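Local coordinates for capsule biosynthesis protein capD (Bacillus anthracis, PDB 3G9K) that cleaves the poly-gamma-D-glutamate capsule of the bacterium and transfers it by a new amide bond to meso-diaminopimelic acid of the peptidoglycan, at residues T58-P62 with G79-P83; E70-S76 with G148-K154. One frame throughout, in Å; residues are numbered along the deposited sequence.

Contact 1 (T58-P62 with G79-P83); sequences TFMAP and GNRIP. With GLU (glutamic acid), chain E; GLU (glutamic acid), chain F.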
loop_
_atom_site.group_PDB
_atom_site.type_symbol
_atom_site.label_atom_id
_atom_site.label_comp_id
_atom_site.label_asym_id
_atom_site.label_seq_id
_atom_site.Cartn_x
_atom_site.Cartn_y
_atom_site.Cartn_z
ATOM N N THR B 58 10.365 5.677 -1.017
ATOM C CA THR B 58 9.491 4.762 -0.284
ATOM C C THR B 58 9.690 3.350 -0.781
ATOM O O THR B 58 10.012 3.111 -1.952
ATOM C CB THR B 58 7.981 5.166 -0.380
ATOM O OG1 THR B 58 7.168 4.171 0.262
ATOM C CG2 THR B 58 7.574 5.322 -1.812
ATOM N N PHE B 59 9.508 2.411 0.105
ATOM C CA PHE B 59 9.639 1.036 -0.228
ATOM C C PHE B 59 8.348 0.432 -0.766
ATOM O O PHE B 59 8.321 -0.706 -1.130
ATOM C CB PHE B 59 10.133 0.271 0.990
ATOM C CG PHE B 59 11.631 0.247 1.118
ATOM C CD1 PHE B 59 12.375 -0.660 0.431
ATOM C CD2 PHE B 59 12.274 1.140 1.909
ATOM C CE1 PHE B 59 13.722 -0.671 0.547
ATOM C CE2 PHE B 59 13.629 1.131 2.007
ATOM C CZ PHE B 59 14.340 0.228 1.337
HETATM N N MSE B 60 7.280 1.211 -0.787
HETATM C CA MSE B 60 6.015 0.788 -1.412
HETATM C C MSE B 60 6.249 0.316 -2.843
HETATM O O MSE B 60 7.011 0.941 -3.585
HETATM C CB MSE B 60 4.988 1.923 -1.395
HETATM C CG MSE B 60 4.439 2.280 -0.003
HETATM SE SE MSE B 60 3.022 3.612 -0.163
HETATM C CE MSE B 60 4.061 5.237 -0.532
ATOM N N ALA B 61 5.583 -0.746 -3.225
ATOM C CA ALA B 61 5.784 -1.361 -4.508
ATOM C C ALA B 61 4.568 -2.093 -5.105
ATOM O O ALA B 61 4.600 -3.257 -5.287
ATOM C CB ALA B 61 6.949 -2.258 -4.451
ATOM N N PRO B 62 3.520 -1.364 -5.439
ATOM C CA PRO B 62 2.364 -1.986 -6.109
ATOM C C PRO B 62 2.865 -2.618 -7.412
ATOM O O PRO B 62 3.689 -2.022 -8.098
ATOM C CB PRO B 62 1.408 -0.820 -6.354
ATOM C CG PRO B 62 2.304 0.434 -6.248
ATOM C CD PRO B 62 3.390 0.093 -5.314
ATOM N N GLY B 79 6.479 -0.629 5.228
ATOM C CA GLY B 79 7.647 0.262 5.269
ATOM C C GLY B 79 8.859 -0.315 4.589
ATOM O O GLY B 79 8.747 -0.913 3.524
ATOM N N ASN B 80 10.028 -0.232 5.234
ATOM C CA ASN B 80 11.248 -0.744 4.604
ATOM C C ASN B 80 11.344 -2.270 4.501
ATOM O O ASN B 80 12.352 -2.777 3.992
ATOM C CB ASN B 80 12.529 -0.147 5.259
ATOM C CG ASN B 80 12.696 -0.532 6.735
ATOM O OD1 ASN B 80 12.158 -1.536 7.204
ATOM N ND2 ASN B 80 13.487 0.258 7.459
ATOM N N ARG B 81 10.307 -2.988 4.949
ATOM C CA ARG B 81 10.253 -4.456 4.887
ATOM C C ARG B 81 9.502 -4.971 3.655
ATOM O O ARG B 81 9.579 -6.155 3.323
ATOM C CB ARG B 81 9.620 -5.012 6.173
ATOM C CG ARG B 81 10.494 -4.714 7.367
ATOM C CD ARG B 81 9.904 -4.925 8.693
ATOM N NE ARG B 81 8.554 -4.407 8.845
ATOM C CZ ARG B 81 8.219 -3.170 9.196
ATOM N NH1 ARG B 81 9.126 -2.231 9.362
ATOM N NH2 ARG B 81 6.942 -2.859 9.328
ATOM N N ILE B 82 8.819 -4.069 2.946
ATOM C CA ILE B 82 7.875 -4.467 1.911
ATOM C C ILE B 82 8.431 -5.499 0.943
ATOM O O ILE B 82 7.805 -6.542 0.743
ATOM C CB ILE B 82 7.295 -3.248 1.168
ATOM C CG1 ILE B 82 6.262 -2.523 2.078
ATOM C CG2 ILE B 82 6.642 -3.707 -0.160
ATOM C CD1 ILE B 82 5.790 -1.159 1.539
ATOM N N PRO B 83 9.577 -5.206 0.296
ATOM C CA PRO B 83 10.085 -6.209 -0.646
ATOM C C PRO B 83 10.607 -7.473 0.004
ATOM O O PRO B 83 10.603 -8.512 -0.625
ATOM C CB PRO B 83 11.176 -5.479 -1.393
ATOM C CG PRO B 83 11.609 -4.425 -0.501
ATOM C CD PRO B 83 10.414 -4.001 0.314
HETATM N N GLU E . 8.788 1.833 11.079
HETATM C CA GLU E . 8.098 2.520 9.941
HETATM C C GLU E . 7.089 1.625 9.204
HETATM O O GLU E . 7.046 0.401 9.397
HETATM C CB GLU E . 9.106 3.092 8.942
HETATM C CG GLU E . 9.730 2.082 7.997
HETATM C CD GLU E . 10.392 2.775 6.826
HETATM O OE1 GLU E . 9.675 3.495 6.085
HETATM O OE2 GLU E . 11.626 2.612 6.658
HETATM N N GLU F . 6.323 2.263 8.320
HETATM C CA GLU F . 5.120 1.674 7.747
HETATM C C GLU F . 4.783 2.257 6.359
HETATM O O GLU F . 4.690 3.478 6.237
HETATM C CB GLU F . 3.974 1.911 8.733
HETATM C CG GLU F . 2.579 1.812 8.145
HETATM C CD GLU F . 2.178 0.413 7.760
HETATM O OE1 GLU F . 3.061 -0.448 7.565
HETATM O OE2 GLU F . 0.956 0.215 7.629
HETATM O OXT GLU F . 4.581 1.562 5.336
#
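Phe59, Ile82 and Asn80 make most of this contact, the packing of a loop against the turn that binds glutamate. The Phe59 ring lies against the backbone of Asn80: CD2 is 3.4 Å from Asn80 CA, and Asn80 O stands 4.1 Å above one face, over the ring centre. A flat aromatic suits a place where it can lie along a peptide turn; Pro83 CD meets Phe59 CD1 obliquely at 3.9 Å. The Asn80 amide plane is turned 84° from the ring; chi1 of 63° sets CG between the backbone N and the carbonyl carbon and leads the amide away from Phe59, leaving ND2 3.1 Å from OE2 of the chain E glutamate, a close polar approach. Arg81 NH2 donates to O of the same glutamate at 3.3 Å. Ile82 sends CD1 to within 3.5 Å of Met60 CA, while its CG2 branch reaches Phe59 O; the two branches of isoleucine serve two neighbouring backbone sites. Selenomethionine 60 donates its backbone N to Thr58 OG1, an ST turn that shapes the loop. Gly79, with positive phi, lets the ligand come close; its N gives a weak bond to OXT of the chain F glutamate. Tyr279 of the partner CapD chain stacks on Phe59, and its OH hydrogen-bonds to Asn80 O. Segment 58-62 leads into strand 63-67, Met60 and Pro62 packed on strand 13-19, while 79-83 opens helix 82-94.

Contact 2 (E70-S76 with G148-K154); sequences ETIGIGS and GVQALIK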
loop_
_atom_site.group_PDB
_atom_site.type_symbol
_atom_site.label_atom_id
_atom_site.label_comp_id
_atom_site.label_asym_id
_atom_site.label_seq_id
_atom_site.Cartn_x
_atom_site.Cartn_y
_atom_site.Cartn_z
ATOM N N GLU B 70 -2.572 -16.098 -17.017
ATOM C CA GLU B 70 -2.666 -15.634 -15.624
ATOM C C GLU B 70 -2.305 -14.163 -15.409
ATOM O O GLU B 70 -1.307 -13.675 -15.939
ATOM C CB GLU B 70 -1.802 -16.497 -14.696
ATOM C CG GLU B 70 -2.100 -16.233 -13.216
ATOM C CD GLU B 70 -1.313 -17.112 -12.258
ATOM O OE1 GLU B 70 -0.122 -16.853 -12.041
ATOM O OE2 GLU B 70 -1.890 -18.055 -11.711
ATOM N N THR B 71 -3.108 -13.480 -14.594
ATOM C CA THR B 71 -2.804 -12.093 -14.193
ATOM C C THR B 71 -2.843 -12.001 -12.697
ATOM O O THR B 71 -3.738 -12.525 -12.095
ATOM C CB THR B 71 -3.779 -11.116 -14.862
ATOM O OG1 THR B 71 -3.518 -11.148 -16.283
ATOM C CG2 THR B 71 -3.623 -9.669 -14.320
ATOM N N ILE B 72 -1.818 -11.393 -12.107
ATOM C CA ILE B 72 -1.732 -11.202 -10.668
ATOM C C ILE B 72 -1.530 -9.725 -10.341
ATOM O O ILE B 72 -0.670 -9.081 -10.905
ATOM C CB ILE B 72 -0.564 -11.967 -10.009
ATOM C CG1 ILE B 72 -0.639 -13.458 -10.278
ATOM C CG2 ILE B 72 -0.542 -11.745 -8.495
ATOM C CD1 ILE B 72 0.682 -14.154 -9.885
ATOM N N GLY B 73 -2.349 -9.205 -9.422
ATOM C CA GLY B 73 -2.131 -7.858 -8.827
ATOM C C GLY B 73 -1.824 -8.067 -7.351
ATOM O O GLY B 73 -2.495 -8.842 -6.688
ATOM N N ILE B 74 -0.803 -7.403 -6.831
ATOM C CA ILE B 74 -0.314 -7.713 -5.493
ATOM C C ILE B 74 0.397 -6.491 -4.925
ATOM O O ILE B 74 0.985 -5.669 -5.660
ATOM C CB ILE B 74 0.597 -9.012 -5.470
ATOM C CG1 ILE B 74 0.922 -9.521 -4.083
ATOM C CG2 ILE B 74 1.967 -8.768 -6.280
ATOM C CD1 ILE B 74 1.421 -10.948 -4.034
ATOM N N GLY B 75 0.377 -6.403 -3.597
ATOM C CA GLY B 75 1.134 -5.391 -2.882
ATOM C C GLY B 75 0.969 -5.564 -1.402
ATOM O O GLY B 75 0.203 -6.427 -0.955
ATOM N N SER B 76 1.652 -4.699 -0.646
ATOM C CA SER B 76 1.652 -4.769 0.825
ATOM C C SER B 76 2.091 -3.477 1.471
ATOM O O SER B 76 2.980 -2.833 0.962
ATOM C CB SER B 76 2.619 -5.849 1.309
ATOM O OG SER B 76 2.430 -6.122 2.712
ATOM N N GLY B 148 0.821 -6.795 5.180
ATOM C CA GLY B 148 -0.621 -6.950 4.915
ATOM C C GLY B 148 -0.847 -7.148 3.438
ATOM O O GLY B 148 -1.378 -6.229 2.748
ATOM N N VAL B 149 -0.445 -8.313 2.954
ATOM C CA VAL B 149 -0.405 -8.600 1.507
ATOM C C VAL B 149 -1.846 -8.794 1.012
ATOM O O VAL B 149 -2.614 -9.573 1.586
ATOM C CB VAL B 149 0.451 -9.844 1.179
ATOM C CG1 VAL B 149 0.398 -10.178 -0.346
ATOM C CG2 VAL B 149 1.929 -9.678 1.682
ATOM N N GLN B 150 -2.200 -8.075 -0.045
ATOM C CA GLN B 150 -3.495 -8.175 -0.699
ATOM C C GLN B 150 -3.245 -8.449 -2.168
ATOM O O GLN B 150 -2.389 -7.815 -2.759
ATOM C CB GLN B 150 -4.253 -6.858 -0.585
ATOM C CG GLN B 150 -4.454 -6.458 0.789
ATOM C CD GLN B 150 -5.535 -7.251 1.512
ATOM O OE1 GLN B 150 -6.532 -7.764 0.926
ATOM N NE2 GLN B 150 -5.361 -7.337 2.788
ATOM N N ALA B 151 -4.023 -9.353 -2.746
ATOM C CA ALA B 151 -3.802 -9.780 -4.128
ATOM C C ALA B 151 -5.127 -10.229 -4.796
ATOM O O ALA B 151 -6.095 -10.625 -4.108
ATOM C CB ALA B 151 -2.825 -10.933 -4.136
ATOM N N LEU B 152 -5.177 -10.100 -6.113
ATOM C CA LEU B 152 -6.165 -10.819 -6.948
ATOM C C LEU B 152 -5.406 -11.563 -8.022
ATOM O O LEU B 152 -4.343 -11.133 -8.446
ATOM C CB LEU B 152 -7.213 -9.867 -7.563
ATOM C CG LEU B 152 -8.155 -9.138 -6.620
ATOM C CD1 LEU B 152 -8.929 -8.077 -7.465
ATOM C CD2 LEU B 152 -9.144 -10.051 -5.868
ATOM N N ILE B 153 -5.953 -12.695 -8.429
ATOM C CA ILE B 153 -5.414 -13.474 -9.513
ATOM C C ILE B 153 -6.539 -13.741 -10.489
ATOM O O ILE B 153 -7.548 -14.287 -10.093
ATOM C CB ILE B 153 -4.917 -14.839 -9.023
ATOM C CG1 ILE B 153 -3.856 -14.689 -7.926
ATOM C CG2 ILE B 153 -4.371 -15.689 -10.203
ATOM C CD1 ILE B 153 -3.409 -16.046 -7.330
ATOM N N LYS B 154 -6.334 -13.403 -11.767
ATOM C CA LYS B 154 -7.269 -13.787 -12.816
ATOM C C LYS B 154 -6.706 -14.960 -13.612
ATOM O O LYS B 154 -5.600 -14.878 -14.116
ATOM C CB LYS B 154 -7.557 -12.631 -13.766
ATOM C CG LYS B 154 -8.506 -13.017 -14.899
ATOM C CD LYS B 154 -9.223 -11.833 -15.495
ATOM C CE LYS B 154 -10.260 -12.314 -16.512
ATOM N NZ LYS B 154 -10.667 -11.209 -17.410
#
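Ser76 OG accepts a hydrogen bond from Gly148 N at 3.0 Å, nearly straight at 163°. Its chi1 of -168° swings the hydroxyl anti to the backbone N, out to the neighbouring segment, and a small polar residue fits where the paired strands end. From there the backbones run antiparallel, their axes 4.6 Å apart and 171° between directions. Thr71 with Lys154, Gly73 with Leu152 and Gly75 with Gln150 are hydrogen-bonded pairs, the shortest link being Lys154 N to Thr71 O at 2.8 Å. These are the two middle strands of a four-stranded antiparallel sheet, part of the NTN-clan fold of the gamma-glutamyltransferase family, in which helices lie against the sheet. On the face carrying Ile72, Ile74, Ala151 and Ile153, Ile72 and Ile153 lie side by side, CG1 to CG1 at 4.2 Å. Ile74 CG1 meets Val149 CG1 at 3.8 Å and Ala151 CB at 4.0 Å, the short alanine letting the isoleucine lie close to it. Tyr93 of helix 82-94 and Leu100 of helix 100-105 pack on this apolar surface. Glu70 lays its CG against Ile153 CG2 while OE2 is hydrogen-bonded to Tyr93 OH and OE1 to Tyr231 OH of the partner CapD chain.

The centres of the two contacts lie 15 Å apart, yet they touch where Ile82 CD1 of contact 1 packs on Ser76 O of contact 2 at 3.3 Å. Strand 70-75 leads, through residues 76-78, into the glutamate-binding turn and helix 82-94, which places residues 79-81 at the pocket close to the end of the strand pair. Contact 1 stands at the active site: the side chain of Met60 is about 4 Å from that of the nucleophile Thr1. Contact 2 approaches from the sheet, with Gly148 close to Arg169, which hydrogen-bonds to bound glutamate, and the Ser76 side chain about 7 Å from a bound glutamate.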